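PDB 1LFP: probable transcriptional regulatory protein aq_1575 from Aquifex aeolicus, which probably binds DNA and takes part in the regulation of transcription. Local coordinates for residues T109-H120 against K220-D230; S148-A156 against P166-Y174. All blocks are in the same frame, centred on the assembly; numbering follows the deposited sequence.

The chain begins with three helices (21-39, 47-58 and 63-74), then builds two strands of a mixed sheet and enters helix 106-119, the first half of contact 1. After edge strand 123-124 it crosses to a second, antiparallel sheet. There contact 2 closes a short loop of nine residues, pairing helix 149-159 with strand 170-175. After helix 180-188 and strand 196-203 the chain returns to the mixed sheet. Helix 212-226 then closes the 99-residue loop of contact 1, which encloses contact 2 entirely. Contact 1 ties two helices over the mixed sheet; contact 2 holds a helix on the antiparallel one. Their centres lie about 31 Å apart, on opposite sides of the chain's centre.

Contact 1 of 2, residues T109-H120 against K220-D230; sequences TTSEVRHVFTKH and KLLNALEELDD
Val116 and Ala224 meet where the helices are tightly packed: Val116 CG1 is 3.3 Å from Ala224 CB. CG1 is anti to the backbone N (chi1 178°), which also sets it 3.8 Å from Leu225 CD2. The other branch, CG2, meets Leu228 CD1 tip to tip. Leu221 sends CD2 over one face of the Phe117 ring, a CH-pi contact 4.2 Å from the centroid. Its CA makes a second one, 4.0 Å from the centroid of the His120 ring. The two helices lie side by side on one face of the mixed sheet; the axes of 109-119 and 220-226 run antiparallel at 160° and approach to 9.2 Å. Phe117 reaches Val97 of strand 95-103, and Leu225 reaches Val99 of the same strand. At the far end the contact turns polar. Thr109 OG1 donates to Asp230 OD2 at 2.6 Å, from above the carboxylate plane. Thr109 OG1 is also hydrogen-bonded to Thr103 OG1. Glu112 OE2 lies 3.2 Å from Asp230 OD2; both are acceptors, and the two carboxylates are turned 58° against each other. Arg108 NH1 makes salt bridges to both oxygens, which probably offsets their repulsion. Backbone hydrogen bonds between Asp230 and Thr102 tie the main chain to strand 95-103.

Contact 2 of 2, residues S148-A156 against P166-Y174; sequences SEEELLEKA and PGEEVHIIY
Ala156 CB meets Ile173 CD1 at 4.1 Å, where helix 149-159 packs against strand 170-175. The helix lies on one face of the antiparallel sheet, nearly parallel to this strand (10°), and the axes of 149-156 and 170-174 come within 10.3 Å. The surrounding order is strand, helix, two strands, helix, strand, with sheet order 2-3-1-4. This is the topology of a ferredoxin-like fold. His171 can be followed outward from the strand. Its CB faces Leu152 CD2, though the modelled spacing there is too short to rely on. CG lies beside the backbone N (chi1 -62°), and this turns the ring back toward the preceding turn. There ND1 accepts the N-H of Gly167 at 2.9 Å, with the Gly167 nitrogen 17° out of the ring plane. This bond helps hold the ring's rotation. Leu152 CD2 lies obliquely to the ring, at a doubtful spacing. At the tip, NE2 lies 4.0 Å from Ser148 O. Glu149 OE1 comes to the ring edge, but its modelled place is doubtful and it makes no hydrogen bond to NE2. With an alanine in place of His171, Gly167 N is likely to lose its ND1 acceptor, and a gap would probably open beside Leu152. His171 also rests on Val142 of strand 134-143, which Leu152 touches too. At the rim, Glu149 CG packs on Pro166 CB at 3.9 Å, the two side chains at about a right angle. Leu153 CD1 meets the same proline at CG, 4.0 Å away.

Contact 1 of 2, residues T109-H120 against K220-D230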
# COMPACT_ATOMS: atom_id res chain seq x y z
N THR A 109 9.82 2.51 -15.59
CA THR A 109 9.67 2.43 -14.14
C THR A 109 10.90 1.82 -13.47
O THR A 109 11.37 2.31 -12.44
CB THR A 109 8.46 1.60 -13.78
OG1 THR A 109 7.31 2.16 -14.43
CG2 THR A 109 8.20 1.65 -12.28
N THR A 110 11.45 0.77 -14.06
CA THR A 110 12.62 0.14 -13.47
C THR A 110 13.77 1.12 -13.34
O THR A 110 14.46 1.18 -12.31
CB THR A 110 13.08 -1.08 -14.30
OG1 THR A 110 12.03 -2.05 -14.29
CG2 THR A 110 14.34 -1.70 -13.70
N SER A 111 13.96 1.91 -14.38
CA SER A 111 15.03 2.89 -14.32
C SER A 111 14.73 3.98 -13.28
O SER A 111 15.60 4.40 -12.53
CB SER A 111 15.25 3.48 -15.71
OG SER A 111 16.21 4.52 -15.69
N GLU A 112 13.49 4.42 -13.19
CA GLU A 112 13.17 5.44 -12.19
C GLU A 112 13.45 4.88 -10.80
O GLU A 112 14.00 5.57 -9.92
CB GLU A 112 11.69 5.82 -12.27
CG GLU A 112 11.18 6.17 -13.67
CD GLU A 112 9.66 6.30 -13.72
OE1 GLU A 112 9.09 7.01 -12.88
OE2 GLU A 112 9.03 5.71 -14.62
N VAL A 113 13.08 3.63 -10.60
CA VAL A 113 13.24 3.01 -9.28
C VAL A 113 14.70 2.77 -8.97
O VAL A 113 15.17 3.07 -7.86
CB VAL A 113 12.42 1.72 -9.19
CG1 VAL A 113 12.80 0.96 -7.93
CG2 VAL A 113 10.93 2.06 -9.15
N ARG A 114 15.44 2.29 -9.97
CA ARG A 114 16.86 2.06 -9.81
C ARG A 114 17.51 3.38 -9.43
O ARG A 114 18.28 3.41 -8.51
CB ARG A 114 17.50 1.52 -11.08
CG ARG A 114 18.95 1.04 -10.87
CD ARG A 114 19.52 0.36 -12.12
NE ARG A 114 18.72 -0.79 -12.55
CZ ARG A 114 18.76 -2.00 -12.00
NH1 ARG A 114 19.58 -2.25 -10.98
NH2 ARG A 114 17.97 -2.97 -12.46
N HIS A 115 17.15 4.48 -10.13
CA HIS A 115 17.76 5.77 -9.84
C HIS A 115 17.46 6.15 -8.41
O HIS A 115 18.36 6.60 -7.71
CB HIS A 115 17.23 6.90 -10.75
CG HIS A 115 17.84 6.92 -12.13
ND1 HIS A 115 17.61 5.93 -13.06
CD2 HIS A 115 18.69 7.79 -12.72
CE1 HIS A 115 18.29 6.19 -14.17
NE2 HIS A 115 18.96 7.32 -13.98
N VAL A 116 16.21 5.99 -7.98
CA VAL A 116 15.88 6.36 -6.60
C VAL A 116 16.73 5.58 -5.60
O VAL A 116 17.24 6.13 -4.62
CB VAL A 116 14.40 6.08 -6.27
CG1 VAL A 116 14.12 6.43 -4.81
CG2 VAL A 116 13.49 6.88 -7.22
N PHE A 117 16.83 4.27 -5.80
CA PHE A 117 17.63 3.45 -4.88
C PHE A 117 19.08 3.94 -4.80
O PHE A 117 19.61 4.17 -3.72
CB PHE A 117 17.59 1.99 -5.33
CG PHE A 117 16.52 1.16 -4.65
CD1 PHE A 117 16.76 0.56 -3.42
CD2 PHE A 117 15.28 0.94 -5.27
CE1 PHE A 117 15.80 -0.25 -2.77
CE2 PHE A 117 14.30 0.13 -4.64
CZ PHE A 117 14.57 -0.46 -3.38
N THR A 118 19.72 4.07 -5.95
CA THR A 118 21.10 4.53 -6.03
C THR A 118 21.36 5.89 -5.39
O THR A 118 22.28 6.04 -4.58
CB THR A 118 21.57 4.57 -7.47
OG1 THR A 118 21.49 3.25 -8.02
CG2 THR A 118 23.02 5.07 -7.55
N LYS A 119 20.52 6.86 -5.72
CA LYS A 119 20.66 8.21 -5.19
C LYS A 119 20.71 8.22 -3.68
O LYS A 119 21.46 8.99 -3.08
CB LYS A 119 19.51 9.07 -5.69
CG LYS A 119 19.72 9.63 -7.07
CD LYS A 119 20.19 8.58 -8.09
CE LYS A 119 20.13 9.17 -9.49
NZ LYS A 119 18.78 9.81 -9.70
N HIS A 120 19.92 7.35 -3.06
CA HIS A 120 19.88 7.29 -1.61
C HIS A 120 20.77 6.23 -0.96
O HIS A 120 20.59 5.90 0.19
CB HIS A 120 18.43 7.14 -1.17
CG HIS A 120 17.57 8.29 -1.59
ND1 HIS A 120 17.55 9.49 -0.91
CD2 HIS A 120 16.77 8.45 -2.67
CE1 HIS A 120 16.76 10.34 -1.55
NE2 HIS A 120 16.28 9.73 -2.62
N LYS A 220 14.40 8.58 3.41
CA LYS A 220 14.33 9.40 2.21
C LYS A 220 14.13 8.52 0.98
O LYS A 220 13.43 8.88 0.03
CB LYS A 220 15.60 10.23 2.06
CG LYS A 220 15.65 11.44 2.98
CD LYS A 220 16.83 12.35 2.64
CE LYS A 220 16.81 13.63 3.45
NZ LYS A 220 16.75 13.34 4.91
N LEU A 221 14.76 7.36 1.00
CA LEU A 221 14.64 6.45 -0.12
C LEU A 221 13.18 6.03 -0.27
O LEU A 221 12.61 6.12 -1.36
CB LEU A 221 15.53 5.23 0.12
CG LEU A 221 16.08 4.55 -1.12
CD1 LEU A 221 17.15 3.54 -0.69
CD2 LEU A 221 14.96 3.88 -1.88
N LEU A 222 12.60 5.57 0.83
CA LEU A 222 11.22 5.11 0.84
C LEU A 222 10.28 6.23 0.41
O LEU A 222 9.37 6.00 -0.38
CB LEU A 222 10.84 4.60 2.23
CG LEU A 222 11.69 3.44 2.79
CD1 LEU A 222 11.04 2.83 4.02
CD2 LEU A 222 11.84 2.35 1.66
N ASN A 223 10.50 7.44 0.94
CA ASN A 223 9.68 8.59 0.58
C ASN A 223 9.80 8.89 -0.92
O ASN A 223 8.82 9.26 -1.56
CB ASN A 223 10.14 9.85 1.31
CG ASN A 223 9.78 9.86 2.77
OD1 ASN A 223 10.36 10.61 3.56
ND2 ASN A 223 8.80 9.03 3.15
N ALA A 224 11.02 8.74 -1.45
CA ALA A 224 11.27 9.01 -2.85
C ALA A 224 10.52 7.99 -3.70
O ALA A 224 9.93 8.34 -4.74
CB ALA A 224 12.78 8.98 -3.12
N LEU A 225 10.51 6.73 -3.28
CA LEU A 225 9.77 5.73 -4.06
C LEU A 225 8.27 6.04 -4.07
O LEU A 225 7.58 5.84 -5.07
CB LEU A 225 10.01 4.33 -3.49
CG LEU A 225 11.45 3.84 -3.63
CD1 LEU A 225 11.68 2.66 -2.69
CD2 LEU A 225 11.73 3.45 -5.10
N GLU A 226 7.78 6.53 -2.94
CA GLU A 226 6.36 6.86 -2.82
C GLU A 226 5.98 8.00 -3.77
O GLU A 226 4.83 8.10 -4.22
CB GLU A 226 6.06 7.27 -1.37
CG GLU A 226 4.58 7.44 -1.07
CD GLU A 226 3.82 6.14 -1.18
OE1 GLU A 226 4.06 5.25 -0.33
OE2 GLU A 226 3.00 6.00 -2.12
N GLU A 227 6.94 8.86 -4.09
CA GLU A 227 6.65 9.98 -4.97
C GLU A 227 6.53 9.63 -6.44
O GLU A 227 6.30 10.52 -7.28
CB GLU A 227 7.69 11.09 -4.77
CG GLU A 227 7.55 11.78 -3.42
CD GLU A 227 6.17 12.39 -3.22
OE1 GLU A 227 5.81 13.32 -3.98
OE2 GLU A 227 5.44 11.94 -2.31
N LEU A 228 6.69 8.35 -6.77
CA LEU A 228 6.56 7.93 -8.15
C LEU A 228 5.11 7.53 -8.37
O LEU A 228 4.50 6.79 -7.56
CB LEU A 228 7.49 6.73 -8.44
CG LEU A 228 8.97 6.95 -8.18
CD1 LEU A 228 9.75 5.68 -8.51
CD2 LEU A 228 9.48 8.13 -9.00
N ASP A 229 4.56 8.06 -9.45
CA ASP A 229 3.19 7.80 -9.84
C ASP A 229 3.02 6.31 -10.06
O ASP A 229 1.96 5.75 -9.83
CB ASP A 229 2.87 8.51 -11.16
CG ASP A 229 2.43 9.94 -10.97
OD1 ASP A 229 2.44 10.69 -11.97
OD2 ASP A 229 2.07 10.32 -9.83
N ASP A 230 4.07 5.66 -10.53
CA ASP A 230 3.98 4.22 -10.80
C ASP A 230 3.96 3.39 -9.52
O ASP A 230 3.62 2.22 -9.54
CB ASP A 230 5.18 3.74 -11.65
CG ASP A 230 5.19 4.31 -13.07
OD1 ASP A 230 4.12 4.63 -13.62
OD2 ASP A 230 6.29 4.41 -13.66

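Contact 2 of 2, residues S148-A156 against P166-Y174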
# COMPACT_ATOMS: atom_id res chain seq x y z
N SER A 148 -11.62 2.92 18.88
CA SER A 148 -10.92 2.89 20.14
C SER A 148 -9.88 1.79 20.09
O SER A 148 -10.01 0.85 19.30
CB SER A 148 -11.92 2.61 21.26
OG SER A 148 -13.23 2.91 20.80
N GLU A 149 -8.84 1.90 20.91
CA GLU A 149 -7.82 0.87 20.92
C GLU A 149 -8.49 -0.40 21.39
O GLU A 149 -8.40 -1.45 20.75
CB GLU A 149 -6.68 1.22 21.88
CG GLU A 149 -5.39 1.68 21.23
CD GLU A 149 -5.45 3.12 20.76
OE1 GLU A 149 -6.25 3.42 19.85
OE2 GLU A 149 -4.71 3.96 21.32
N GLU A 150 -9.22 -0.28 22.51
CA GLU A 150 -9.88 -1.42 23.13
C GLU A 150 -10.94 -2.13 22.28
O GLU A 150 -10.85 -3.34 22.06
CB GLU A 150 -10.50 -1.00 24.45
CG GLU A 150 -11.01 -2.18 25.29
CD GLU A 150 -11.78 -1.74 26.51
OE1 GLU A 150 -12.20 -2.62 27.30
OE2 GLU A 150 -11.98 -0.52 26.69
N GLU A 151 -11.94 -1.38 21.84
CA GLU A 151 -13.03 -1.93 21.05
C GLU A 151 -12.53 -2.60 19.79
O GLU A 151 -12.95 -3.70 19.43
CB GLU A 151 -14.02 -0.82 20.67
CG GLU A 151 -14.84 -1.13 19.44
CD GLU A 151 -15.01 0.08 18.54
OE1 GLU A 151 -15.17 -0.11 17.32
OE2 GLU A 151 -15.00 1.22 19.05
N LEU A 152 -11.61 -1.92 19.11
CA LEU A 152 -11.06 -2.43 17.89
C LEU A 152 -10.21 -3.67 18.10
O LEU A 152 -10.28 -4.63 17.32
CB LEU A 152 -10.23 -1.37 17.20
CG LEU A 152 -9.74 -1.93 15.87
CD1 LEU A 152 -10.84 -1.77 14.83
CD2 LEU A 152 -8.47 -1.24 15.47
N LEU A 153 -9.38 -3.65 19.14
CA LEU A 153 -8.52 -4.78 19.44
C LEU A 153 -9.42 -5.99 19.63
O LEU A 153 -9.12 -7.07 19.12
CB LEU A 153 -7.69 -4.48 20.71
CG LEU A 153 -6.15 -4.35 20.65
CD1 LEU A 153 -5.64 -3.97 19.28
CD2 LEU A 153 -5.72 -3.30 21.67
N GLU A 154 -10.54 -5.82 20.32
CA GLU A 154 -11.45 -6.95 20.54
C GLU A 154 -12.10 -7.40 19.24
O GLU A 154 -12.15 -8.59 18.93
CB GLU A 154 -12.55 -6.59 21.55
CG GLU A 154 -13.71 -5.81 20.96
CD GLU A 154 -15.02 -5.98 21.72
OE1 GLU A 154 -16.05 -5.44 21.26
OE2 GLU A 154 -15.00 -6.66 22.78
N LYS A 155 -12.60 -6.45 18.45
CA LYS A 155 -13.23 -6.84 17.21
C LYS A 155 -12.29 -7.55 16.25
O LYS A 155 -12.70 -8.49 15.57
CB LYS A 155 -13.86 -5.62 16.55
CG LYS A 155 -15.17 -5.24 17.23
CD LYS A 155 -15.80 -4.00 16.64
CE LYS A 155 -16.90 -3.47 17.54
NZ LYS A 155 -17.41 -2.16 17.05
N ALA A 156 -11.04 -7.13 16.20
CA ALA A 156 -10.08 -7.78 15.30
C ALA A 156 -9.97 -9.26 15.68
O ALA A 156 -10.02 -10.15 14.80
CB ALA A 156 -8.72 -7.10 15.39
N PRO A 166 -2.13 -1.20 16.93
CA PRO A 166 -2.79 0.10 17.10
C PRO A 166 -1.95 1.19 16.45
O PRO A 166 -0.76 1.00 16.20
CB PRO A 166 -2.86 0.27 18.61
CG PRO A 166 -2.77 -1.13 19.16
CD PRO A 166 -1.75 -1.76 18.24
N GLY A 167 -2.58 2.33 16.19
CA GLY A 167 -1.89 3.46 15.59
C GLY A 167 -2.39 4.77 16.17
O GLY A 167 -3.47 4.83 16.77
N GLU A 168 -1.61 5.83 16.01
CA GLU A 168 -1.98 7.13 16.54
C GLU A 168 -3.03 7.75 15.64
O GLU A 168 -3.85 8.56 16.07
CB GLU A 168 -0.76 8.05 16.59
CG GLU A 168 0.06 7.96 17.86
CD GLU A 168 -0.67 8.49 19.08
OE1 GLU A 168 -0.04 8.60 20.16
OE2 GLU A 168 -1.88 8.79 18.98
N GLU A 169 -2.99 7.36 14.38
CA GLU A 169 -3.89 7.87 13.37
C GLU A 169 -4.68 6.73 12.74
O GLU A 169 -5.84 6.87 12.37
CB GLU A 169 -3.06 8.57 12.30
CG GLU A 169 -1.76 7.84 12.03
CD GLU A 169 -0.71 8.76 11.44
OE1 GLU A 169 0.43 8.30 11.20
OE2 GLU A 169 -1.04 9.94 11.23
N VAL A 170 -4.02 5.58 12.60
CA VAL A 170 -4.69 4.45 12.02
C VAL A 170 -4.29 3.14 12.69
O VAL A 170 -3.17 2.97 13.19
CB VAL A 170 -4.42 4.37 10.49
CG1 VAL A 170 -2.94 4.10 10.22
CG2 VAL A 170 -5.29 3.30 9.88
N HIS A 171 -5.25 2.24 12.72
CA HIS A 171 -5.02 0.93 13.30
C HIS A 171 -4.85 0.04 12.10
O HIS A 171 -5.46 0.27 11.07
CB HIS A 171 -6.22 0.53 14.15
CG HIS A 171 -6.47 1.45 15.32
ND1 HIS A 171 -5.47 1.83 16.18
CD2 HIS A 171 -7.61 2.00 15.79
CE1 HIS A 171 -5.99 2.58 17.15
NE2 HIS A 171 -7.29 2.69 16.93
N ILE A 172 -3.97 -0.94 12.21
CA ILE A 172 -3.70 -1.84 11.12
C ILE A 172 -4.06 -3.27 11.46
O ILE A 172 -3.68 -3.78 12.51
CB ILE A 172 -2.22 -1.80 10.75
CG1 ILE A 172 -1.88 -0.43 10.18
CG2 ILE A 172 -1.90 -2.94 9.81
CD1 ILE A 172 -0.38 -0.19 10.05
N ILE A 173 -4.76 -3.93 10.55
CA ILE A 173 -5.16 -5.30 10.76
C ILE A 173 -4.65 -6.13 9.61
O ILE A 173 -4.86 -5.76 8.45
CB ILE A 173 -6.69 -5.42 10.83
CG1 ILE A 173 -7.18 -4.75 12.12
CG2 ILE A 173 -7.12 -6.90 10.79
CD1 ILE A 173 -8.69 -4.58 12.20
N TYR A 174 -3.95 -7.22 9.92
CA TYR A 174 -3.46 -8.09 8.86
C TYR A 174 -4.28 -9.33 8.81
O TYR A 174 -4.74 -9.82 9.85
CB TYR A 174 -2.02 -8.52 9.12
CG TYR A 174 -1.02 -7.45 8.87
CD1 TYR A 174 -0.52 -7.25 7.59
CD2 TYR A 174 -0.54 -6.66 9.89
CE1 TYR A 174 0.42 -6.32 7.33
CE2 TYR A 174 0.43 -5.69 9.64
CZ TYR A 174 0.91 -5.54 8.35
OH TYR A 174 1.90 -4.63 8.08